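Alpha-fucosidase GH29 (Fusarium graminearum, PDB 4PSR) hydrolyses alpha-L-fucosidic bonds to release L-fucose, and probably acts on fucose linked to the glycans of glycoproteins. Local coordinates at residues 12-17 with 255-260; 228-233 with 247-252. All coordinates share one frame; numbering follows the deposited sequence.

Both contacts lie on helix 246-263, which connects barrel strands 222-225 and 268-272 of the closed eight-stranded parallel TIM barrel. Contact 2 uses its first turns and contact 1 its later ones, with centres about 16 Å apart. Along the chain the order is 12-17, 228-233, 247-252, 255-260, placing contact 2 wholly inside the long excursion that contact 1 closes. Contact 2 folds a loop back onto the helix it leads into; contact 1 brings the N-terminal segment against the same helix. They also touch, Thr14 OG1 lying 4.2 Å from Leu250 CD2 in plain packing. One barrel helix thus packs against both a sodium-binding turn and a glycan-contacting loop.

Contact 1: residues 12-17 with 255-260; sequences ESTDKH and YYFNRG. With NA (sodium ion), chain J.
His17 and Phe257 lie flat on each other, and nearly all of this contact is that stack. Their ring centroids are 3.6 Å apart and the planes differ by only 7°, so the two faces are almost fully overlaid. His17 CG sits over the middle of the phenyl ring, while His17 ND1 lies further out on the same face, 3.4 Å from Phe257 CZ. His17 CB adds a CH-pi contact, 3.8 Å from the Phe257 ring centroid. The imidazole gets there because its CG is anti to the backbone N (chi1 178°), which swings the ring away from the turn and onto the phenyl face. ND1 is also hydrogen-bonded to Ser282 O, a bond that helps fix the rotation of the ring. Thr14 adds a lighter touch, its CB 4.2 Å from Phe257 CE2; its hydroxyl is engaged by Thr10 O.

The other side of the turn is wet, and looser only in side-chain packing, since the metal orders its backbone. Thr14 to His17 make a type I beta turn, closed by His17 N to Thr14 O at 3.1 Å, and its outer rim holds a sodium ion. Asp15 O and His17 O each bind the metal at 2.4 Å, Thr281 O joins them, and three waters bring the ligands to six. The Lys16 chain leads away from helix 246-263 on this exposed side. His17 therefore faces two ways: its carbonyl grips the ion and its ring is buried against the helix.

In the fold, the segment that precedes the first barrel strand, 29-33, is packed against the later turns of helix 246-263. Phe257 also touches Ser282, just ahead of strand 284-287, while Tyr255, Tyr256 and Arg259 turn to Leu215 of helix 200-218, the preceding helix of the barrel wall.

Contact 2: residues 228-233 with 247-252; sequences SLDSPG and QKRLEF. With MAN (alpha-D-mannopyranose), chain D.
Arg249 turns one face of its guanidinium to the carbonyl of Leu229 and to the CB of Asp230. Leu229 O stands over that face, 3.2 Å from Arg249 NE, but the angle is too poor for a hydrogen bond; NE gives its hydrogen to Val244 O instead. Asp230 CB covers the same group nearer its rim, 4.0 Å from Arg249 NH2. The arginine leaves the helix with CG anti to the carbonyl carbon (chi1 -74°), runs straight through chi2, then bends at chi3 (-86°). That bend lays the guanidinium against the loop, with NH1 bonded to Gly277 O.

Asp230 has its CG anti to the backbone N (chi1 -175°), which sends the carboxylate past the arginine toward a mannose of a glycan carried by the protein itself, so this is no substrate pocket. The sugar takes both oxygens: its O4 donates to Asp230 OD1 at 2.7 Å and its O3 to Asp230 OD2 at 2.6 Å. OD2 receives a second bond from a water, also at 2.6 Å, and this water in turn accepts from Arg249 NH1 at 2.9 Å. Acid and base are therefore linked through water rather than by a salt bridge. OD2 lies 4.1 Å from Arg249 NH2, well out of the guanidinium plane, so only a general attraction of charges is likely to act between them. Pro232 CG rests 3.5 Å from the mannose O4.

Asp275 steadies the loop by accepting from the backbone N of Leu229 and Asp230. The whole contact folds the connection after strand 222-225 onto the first turns of helix 246-263, within one beta-alpha-beta unit of the barrel. Leu229 reaches Tyr271 of strand 268-272 and Trp207 of helix 200-218, and Trp11 of helix 11-14 packs on Arg249.

Contact 1: residues 12-17 with 255-260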
ATOM      1  N   GLU A  12       6.144 -21.248 -12.320  1.00 17.55           N
ATOM      2  CA  GLU A  12       5.047 -22.138 -12.076  1.00 15.83           C
ATOM      3  C   GLU A  12       5.047 -22.651 -10.623  1.00 16.97           C
ATOM      4  O   GLU A  12       3.992 -22.785 -10.006  1.00 19.73           O
ATOM      5  CB  GLU A  12       5.080 -23.253 -13.136  1.00 19.77           C
ATOM      6  CG  GLU A  12       6.456 -23.973 -13.289  1.00 35.43           C
ATOM      7  CD  GLU A  12       7.473 -23.352 -14.300  1.00 35.44           C
ATOM      8  OE1 GLU A  12       7.407 -22.146 -14.710  1.00 22.46           O
ATOM      9  OE2 GLU A  12       8.394 -24.118 -14.680  1.00 40.74           O
ATOM     10  N   SER A  13       6.230 -22.878 -10.057  1.00 16.89           N
ATOM     11  CA  SER A  13       6.337 -23.315  -8.662  1.00 14.80           C
ATOM     12  C   SER A  13       5.963 -22.182  -7.676  1.00 14.13           C
ATOM     13  O   SER A  13       5.151 -22.372  -6.776  1.00 15.79           O
ATOM     14  CB  SER A  13       7.768 -23.768  -8.360  1.00 16.03           C
ATOM     15  OG  SER A  13       7.884 -24.201  -7.013  1.00 17.80           O
ATOM     16  N   THR A  14       6.558 -21.013  -7.901  1.00 14.53           N
ATOM     17  CA  THR A  14       6.343 -19.878  -6.998  1.00 13.05           C
ATOM     18  C   THR A  14       4.921 -19.322  -7.108  1.00 16.57           C
ATOM     19  O   THR A  14       4.432 -18.745  -6.143  1.00 14.56           O
ATOM     20  CB  THR A  14       7.401 -18.782  -7.186  1.00 14.60           C
ATOM     21  OG1 THR A  14       7.413 -18.311  -8.531  1.00 14.71           O
ATOM     22  CG2 THR A  14       8.812 -19.273  -6.815  1.00 15.19           C
ATOM     23  N   ASP A  15       4.235 -19.536  -8.239  1.00 14.91           N
ATOM     24  CA  ASP A  15       2.849 -19.089  -8.418  1.00 15.21           C
ATOM     25  C   ASP A  15       1.958 -19.674  -7.331  1.00 15.81           C
ATOM     26  O   ASP A  15       0.927 -19.081  -6.963  1.00 16.05           O
ATOM     27  CB  ASP A  15       2.263 -19.547  -9.777  1.00 16.58           C
ATOM     28  CG  ASP A  15       2.698 -18.687 -10.971  1.00 19.86           C
ATOM     29  OD1 ASP A  15       3.229 -17.558 -10.840  1.00 17.63           O
ATOM     30  OD2 ASP A  15       2.483 -19.160 -12.114  1.00 20.75           O
ATOM     31  N   LYS A  16       2.303 -20.850  -6.822  1.00 15.64           N
ATOM     32  CA  LYS A  16       1.447 -21.506  -5.848  1.00 15.96           C
ATOM     33  C   LYS A  16       1.443 -20.840  -4.455  1.00 17.18           C
ATOM     34  O   LYS A  16       0.603 -21.142  -3.613  1.00 17.31           O
ATOM     35  CB  LYS A  16       1.804 -22.988  -5.734  1.00 20.04           C
ATOM     36  CG  LYS A  16       1.607 -23.728  -7.065  1.00 30.41           C
ATOM     37  CD  LYS A  16       1.697 -25.246  -6.916  1.00 54.69           C
ATOM     38  CE  LYS A  16       0.436 -25.836  -6.287  1.00 68.00           C
ATOM     39  NZ  LYS A  16      -0.789 -25.612  -7.113  1.00 56.02           N
ATOM     40  N   HIS A  17       2.404 -19.956  -4.209  1.00 15.28           N
ATOM     41  CA  HIS A  17       2.415 -19.201  -2.964  1.00 13.21           C
ATOM     42  C   HIS A  17       1.187 -18.308  -2.883  1.00 12.38           C
ATOM     43  O   HIS A  17       0.820 -17.672  -3.864  1.00 13.70           O
ATOM     44  CB  HIS A  17       3.679 -18.364  -2.883  1.00 12.87           C
ATOM     45  CG  HIS A  17       3.757 -17.519  -1.646  1.00 11.08           C
ATOM     46  ND1 HIS A  17       3.544 -16.152  -1.654  1.00 14.59           N
ATOM     47  CD2 HIS A  17       4.025 -17.865  -0.371  1.00 12.45           C
ATOM     48  CE1 HIS A  17       3.664 -15.702  -0.413  1.00 11.86           C
ATOM     49  NE2 HIS A  17       3.949 -16.717   0.381  1.00 16.81           N
ATOM     50  N   TYR A 255      13.460 -18.799  -2.283  1.00 11.15           N
ATOM     51  CA  TYR A 255      14.139 -18.777  -0.988  1.00 10.25           C
ATOM     52  C   TYR A 255      13.251 -18.226   0.123  1.00 12.09           C
ATOM     53  O   TYR A 255      13.089 -18.841   1.171  1.00 12.83           O
ATOM     54  CB  TYR A 255      15.446 -18.011  -1.074  1.00 11.49           C
ATOM     55  CG  TYR A 255      16.355 -18.182   0.115  1.00 13.13           C
ATOM     56  CD1 TYR A 255      17.368 -19.127   0.103  1.00 15.94           C
ATOM     57  CD2 TYR A 255      16.219 -17.399   1.253  1.00 12.98           C
ATOM     58  CE1 TYR A 255      18.216 -19.293   1.172  1.00 18.08           C
ATOM     59  CE2 TYR A 255      17.077 -17.546   2.328  1.00 16.49           C
ATOM     60  CZ  TYR A 255      18.074 -18.513   2.271  1.00 17.92           C
ATOM     61  OH  TYR A 255      18.948 -18.689   3.327  1.00 19.55           O
ATOM     62  N   TYR A 256      12.627 -17.086  -0.145  1.00 12.41           N
ATOM     63  CA  TYR A 256      11.768 -16.460   0.842  1.00 11.39           C
ATOM     64  C   TYR A 256      10.531 -17.315   1.124  1.00 12.42           C
ATOM     65  O   TYR A 256      10.174 -17.510   2.295  1.00 11.09           O
ATOM     66  CB  TYR A 256      11.373 -15.075   0.352  1.00 11.23           C
ATOM     67  CG  TYR A 256      10.579 -14.244   1.360  1.00 11.91           C
ATOM     68  CD1 TYR A 256      10.847 -14.300   2.730  1.00 11.85           C
ATOM     69  CD2 TYR A 256       9.577 -13.370   0.937  1.00 10.43           C
ATOM     70  CE1 TYR A 256      10.158 -13.488   3.640  1.00 11.73           C
ATOM     71  CE2 TYR A 256       8.879 -12.570   1.840  1.00 11.27           C
ATOM     72  CZ  TYR A 256       9.176 -12.638   3.182  1.00  9.91           C
ATOM     73  OH  TYR A 256       8.466 -11.819   4.050  1.00 11.62           O
ATOM     74  N   PHE A 257       9.866 -17.829   0.085  1.00 12.14           N
ATOM     75  CA  PHE A 257       8.664 -18.625   0.303  1.00 11.76           C
ATOM     76  C   PHE A 257       9.004 -19.941   1.028  1.00 13.91           C
ATOM     77  O   PHE A 257       8.239 -20.416   1.868  1.00 13.82           O
ATOM     78  CB  PHE A 257       7.925 -18.888  -1.027  1.00 13.35           C
ATOM     79  CG  PHE A 257       7.434 -17.649  -1.723  1.00 13.83           C
ATOM     80  CD1 PHE A 257       7.302 -16.435  -1.057  1.00 14.17           C
ATOM     81  CD2 PHE A 257       7.084 -17.703  -3.065  1.00 13.57           C
ATOM     82  CE1 PHE A 257       6.848 -15.315  -1.732  1.00 12.94           C
ATOM     83  CE2 PHE A 257       6.653 -16.575  -3.751  1.00 12.79           C
ATOM     84  CZ  PHE A 257       6.498 -15.381  -3.072  1.00 12.41           C
ATOM     85  N   ASN A 258      10.182 -20.505   0.764  1.00 12.91           N
ATOM     86  CA  ASN A 258      10.616 -21.689   1.515  1.00 13.34           C
ATOM     87  C   ASN A 258      10.917 -21.361   2.975  1.00 13.26           C
ATOM     88  O   ASN A 258      10.578 -22.131   3.865  1.00 15.38           O
ATOM     89  CB  ASN A 258      11.839 -22.339   0.869  1.00 14.55           C
ATOM     90  CG  ASN A 258      11.484 -23.139  -0.357  1.00 15.70           C
ATOM     91  OD1 ASN A 258      10.391 -23.695  -0.443  1.00 17.27           O
ATOM     92  ND2 ASN A 258      12.410 -23.222  -1.306  1.00 16.97           N
ATOM     93  N   ARG A 259      11.565 -20.229   3.222  1.00 12.54           N
ATOM     94  CA  ARG A 259      11.824 -19.841   4.601  1.00 14.02           C
ATOM     95  C   ARG A 259      10.510 -19.619   5.343  1.00 14.59           C
ATOM     96  O   ARG A 259      10.389 -19.989   6.502  1.00 13.84           O
ATOM     97  CB  ARG A 259      12.699 -18.594   4.685  1.00 12.95           C
ATOM     98  CG  ARG A 259      14.158 -18.810   4.320  1.00 18.85           C
ATOM     99  CD  ARG A 259      14.797 -19.924   5.111  1.00 21.94           C
ATOM    100  NE  ARG A 259      16.253 -19.787   5.139  1.00 25.86           N
ATOM    101  CZ  ARG A 259      17.104 -20.781   5.376  1.00 43.25           C
ATOM    102  NH1 ARG A 259      16.660 -22.011   5.610  1.00 34.32           N
ATOM    103  NH2 ARG A 259      18.411 -20.539   5.376  1.00 43.44           N
ATOM    104  N   GLY A 260       9.505 -19.029   4.688  1.00 13.93           N
ATOM    105  CA  GLY A 260       8.219 -18.831   5.334  1.00 14.59           C
ATOM    106  C   GLY A 260       7.637 -20.134   5.830  1.00 14.80           C
ATOM    107  O   GLY A 260       7.134 -20.222   6.956  1.00 16.48           O
TER
HETATM  108 NA    NA J 619      -0.721 -17.843  -5.693  1.00 15.10          NA
HETATM  109  O   HOH W   1      -1.720 -19.702  -4.574  1.00 20.19           O
HETATM  110  O   HOH W   2      -2.260 -16.237  -4.572  1.00 13.82           O
HETATM  111  O   HOH W   3      -2.184 -18.190  -7.627  1.00 23.28           O

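Contact 2: residues 228-233 with 247-252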
ATOM      1  N   SER A 228      12.478  -1.521 -10.984  1.00 11.74           N
ATOM      2  CA  SER A 228      13.699  -1.994 -11.670  1.00 11.96           C
ATOM      3  C   SER A 228      13.929  -3.481 -11.419  1.00 11.78           C
ATOM      4  O   SER A 228      15.056  -3.972 -11.585  1.00 11.41           O
ATOM      5  CB  SER A 228      14.933  -1.154 -11.347  1.00 11.52           C
ATOM      6  OG  SER A 228      15.961  -1.457 -12.298  1.00 13.74           O
ATOM      7  N   LEU A 229      12.876  -4.222 -11.072  1.00 11.34           N
ATOM      8  CA  LEU A 229      12.927  -5.671 -11.084  1.00 12.35           C
ATOM      9  C   LEU A 229      12.847  -6.175 -12.549  1.00 13.15           C
ATOM     10  O   LEU A 229      13.640  -7.041 -12.965  1.00 13.65           O
ATOM     11  CB  LEU A 229      11.812  -6.294 -10.209  1.00 12.42           C
ATOM     12  CG  LEU A 229      11.823  -5.860  -8.723  1.00 12.52           C
ATOM     13  CD1 LEU A 229      10.719  -6.579  -8.016  1.00 13.23           C
ATOM     14  CD2 LEU A 229      13.167  -6.152  -8.059  1.00 11.75           C
ATOM     15  N   ASP A 230      11.872  -5.646 -13.291  1.00 12.67           N
ATOM     16  CA  ASP A 230      11.801  -5.795 -14.770  1.00 11.91           C
ATOM     17  C   ASP A 230      10.864  -4.706 -15.247  1.00 11.03           C
ATOM     18  O   ASP A 230       9.678  -4.970 -15.527  1.00 14.69           O
ATOM     19  CB  ASP A 230      11.330  -7.193 -15.194  1.00 13.80           C
ATOM     20  CG  ASP A 230      11.375  -7.415 -16.719  1.00 13.89           C
ATOM     21  OD1 ASP A 230      11.980  -6.546 -17.399  1.00 16.13           O
ATOM     22  OD2 ASP A 230      10.802  -8.456 -17.165  1.00 14.71           O
ATOM     23  N   SER A 231      11.371  -3.490 -15.282  1.00 14.41           N
ATOM     24  CA  SER A 231      10.569  -2.341 -15.678  1.00 15.62           C
ATOM     25  C   SER A 231      11.315  -1.525 -16.717  1.00 15.00           C
ATOM     26  O   SER A 231      11.745  -0.401 -16.486  1.00 15.99           O
ATOM     27  CB  SER A 231      10.130  -1.538 -14.451  1.00 19.96           C
ATOM     28  OG  SER A 231      11.225  -1.198 -13.649  1.00 17.81           O
ATOM     29  N   PRO A 232      11.458  -2.115 -17.918  1.00 17.62           N
ATOM     30  CA  PRO A 232      12.119  -1.423 -19.023  1.00 19.76           C
ATOM     31  C   PRO A 232      11.449  -0.089 -19.316  1.00 15.57           C
ATOM     32  O   PRO A 232      10.210   0.025 -19.290  1.00 18.02           O
ATOM     33  CB  PRO A 232      11.992  -2.413 -20.191  1.00 20.86           C
ATOM     34  CG  PRO A 232      10.818  -3.241 -19.873  1.00 17.33           C
ATOM     35  CD  PRO A 232      10.801  -3.357 -18.348  1.00 17.13           C
ATOM     36  N   GLY A 233      12.284   0.921 -19.489  1.00 19.14           N
ATOM     37  CA  GLY A 233      11.846   2.272 -19.763  1.00 23.04           C
ATOM     38  C   GLY A 233      11.650   3.154 -18.544  1.00 29.05           C
ATOM     39  O   GLY A 233      11.360   4.337 -18.695  1.00 30.27           O
ATOM     40  N   GLN A 247      16.641 -15.157 -13.255  0.55 13.23           N
ATOM     41  CA  GLN A 247      17.012 -16.287 -12.425  0.55 12.72           C
ATOM     42  C   GLN A 247      17.134 -15.857 -10.956  0.55 14.00           C
ATOM     43  O   GLN A 247      16.683 -16.553 -10.047  0.55 13.42           O
ATOM     44  CB  GLN A 247      18.330 -16.906 -12.922  0.55 14.41           C
ATOM     45  CG  GLN A 247      18.804 -18.084 -12.120  0.55 20.01           C
ATOM     46  CD  GLN A 247      19.866 -18.924 -12.831  0.55 24.13           C
ATOM     47  OE1 GLN A 247      20.431 -18.521 -13.850  0.55 31.65           O
ATOM     48  NE2 GLN A 247      20.138 -20.101 -12.287  0.55 33.46           N
ATOM     49  N   LYS A 248      17.741 -14.697 -10.742  1.00 14.02           N
ATOM     50  CA  LYS A 248      17.953 -14.180  -9.390  1.00 12.33           C
ATOM     51  C   LYS A 248      16.623 -13.774  -8.738  1.00 12.77           C
ATOM     52  O   LYS A 248      16.404 -14.004  -7.531  1.00 12.56           O
ATOM     53  CB  LYS A 248      18.975 -13.053  -9.376  1.00 14.56           C
ATOM     54  CG  LYS A 248      20.424 -13.545  -9.704  1.00 14.41           C
ATOM     55  CD  LYS A 248      20.914 -14.453  -8.637  1.00 19.10           C
ATOM     56  CE  LYS A 248      22.256 -15.048  -8.933  1.00 28.82           C
ATOM     57  NZ  LYS A 248      22.098 -16.370  -9.540  1.00 24.04           N
ATOM     58  N   ARG A 249      15.719 -13.191  -9.517  1.00 12.90           N
ATOM     59  CA  ARG A 249      14.366 -12.927  -9.004  1.00 11.37           C
ATOM     60  C   ARG A 249      13.664 -14.185  -8.561  1.00 13.08           C
ATOM     61  O   ARG A 249      13.095 -14.244  -7.478  1.00 12.53           O
ATOM     62  CB  ARG A 249      13.559 -12.188 -10.065  1.00 11.74           C
ATOM     63  CG  ARG A 249      13.950 -10.751 -10.216  1.00 13.89           C
ATOM     64  CD  ARG A 249      13.136 -10.061 -11.270  1.00 12.61           C
ATOM     65  NE  ARG A 249      13.647 -10.201 -12.636  1.00 14.36           N
ATOM     66  CZ  ARG A 249      12.919 -10.547 -13.693  1.00 13.01           C
ATOM     67  NH1 ARG A 249      11.671 -10.954 -13.599  1.00 15.28           N
ATOM     68  NH2 ARG A 249      13.493 -10.536 -14.891  1.00 13.98           N
ATOM     69  N   LEU A 250      13.742 -15.229  -9.376  1.00 13.28           N
ATOM     70  CA  LEU A 250      13.105 -16.487  -9.066  1.00 13.66           C
ATOM     71  C   LEU A 250      13.758 -17.164  -7.859  1.00 12.05           C
ATOM     72  O   LEU A 250      13.067 -17.796  -7.058  1.00 13.27           O
ATOM     73  CB  LEU A 250      13.145 -17.431 -10.280  1.00 14.26           C
ATOM     74  CG  LEU A 250      12.157 -17.051 -11.373  1.00 15.72           C
ATOM     75  CD1 LEU A 250      12.470 -17.859 -12.630  1.00 15.55           C
ATOM     76  CD2 LEU A 250      10.746 -17.348 -10.895  1.00 16.43           C
ATOM     77  N   GLU A 251      15.081 -17.026  -7.728  1.00 12.63           N
ATOM     78  CA  GLU A 251      15.776 -17.615  -6.586  1.00 14.41           C
ATOM     79  C   GLU A 251      15.365 -16.899  -5.277  1.00 11.54           C
ATOM     80  O   GLU A 251      15.204 -17.538  -4.244  1.00 12.00           O
ATOM     81  CB  GLU A 251      17.289 -17.555  -6.819  1.00 13.56           C
ATOM     82  CG  GLU A 251      17.754 -18.615  -7.837  1.00 16.56           C
ATOM     83  CD  GLU A 251      19.161 -18.421  -8.350  1.00 24.67           C
ATOM     84  OE1 GLU A 251      19.836 -17.462  -7.959  1.00 21.13           O
ATOM     85  OE2 GLU A 251      19.594 -19.257  -9.179  1.00 32.50           O
ATOM     86  N   PHE A 252      15.205 -15.573  -5.347  1.00 12.22           N
ATOM     87  CA  PHE A 252      14.665 -14.826  -4.204  1.00 11.13           C
ATOM     88  C   PHE A 252      13.275 -15.322  -3.790  1.00 11.38           C
ATOM     89  O   PHE A 252      13.036 -15.613  -2.595  1.00 11.57           O
ATOM     90  CB  PHE A 252      14.583 -13.323  -4.487  1.00 12.62           C
ATOM     91  CG  PHE A 252      13.711 -12.609  -3.493  1.00 10.83           C
ATOM     92  CD1 PHE A 252      14.109 -12.445  -2.164  1.00 11.25           C
ATOM     93  CD2 PHE A 252      12.448 -12.163  -3.866  1.00 12.18           C
ATOM     94  CE1 PHE A 252      13.267 -11.825  -1.236  1.00 11.42           C
ATOM     95  CE2 PHE A 252      11.602 -11.538  -2.953  1.00 11.21           C
ATOM     96  CZ  PHE A 252      12.009 -11.375  -1.638  1.00 11.40           C
TER
HETATM   97  C1  MAN D   4      12.271  -9.388 -22.959  0.51 14.63           C
HETATM   98  C2  MAN D   4      12.424  -9.933 -21.552  0.51 15.02           C
HETATM   99  C3  MAN D   4      11.744  -9.012 -20.544  0.51 15.62           C
HETATM  100  C4  MAN D   4      12.140  -7.553 -20.732  0.51 16.85           C
HETATM  101  C5  MAN D   4      12.053  -7.140 -22.206  0.51 16.53           C
HETATM  102  C6  MAN D   4      12.642  -5.746 -22.510  0.51 25.65           C
HETATM  103  O2  MAN D   4      13.794  -9.966 -21.177  0.49 18.19           O
HETATM  104  O3  MAN D   4      12.039  -9.434 -19.238  0.51 16.95           O
HETATM  105  O4  MAN D   4      11.229  -6.745 -20.000  0.51 18.95           O
HETATM  106  O5  MAN D   4      12.776  -8.086 -23.012  0.51 15.42           O
HETATM  107  O6  MAN D   4      13.934  -5.641 -21.908  0.51 31.81           O
HETATM  108  O   HOH W   4       9.893 -10.505 -15.871  1.00 22.39           O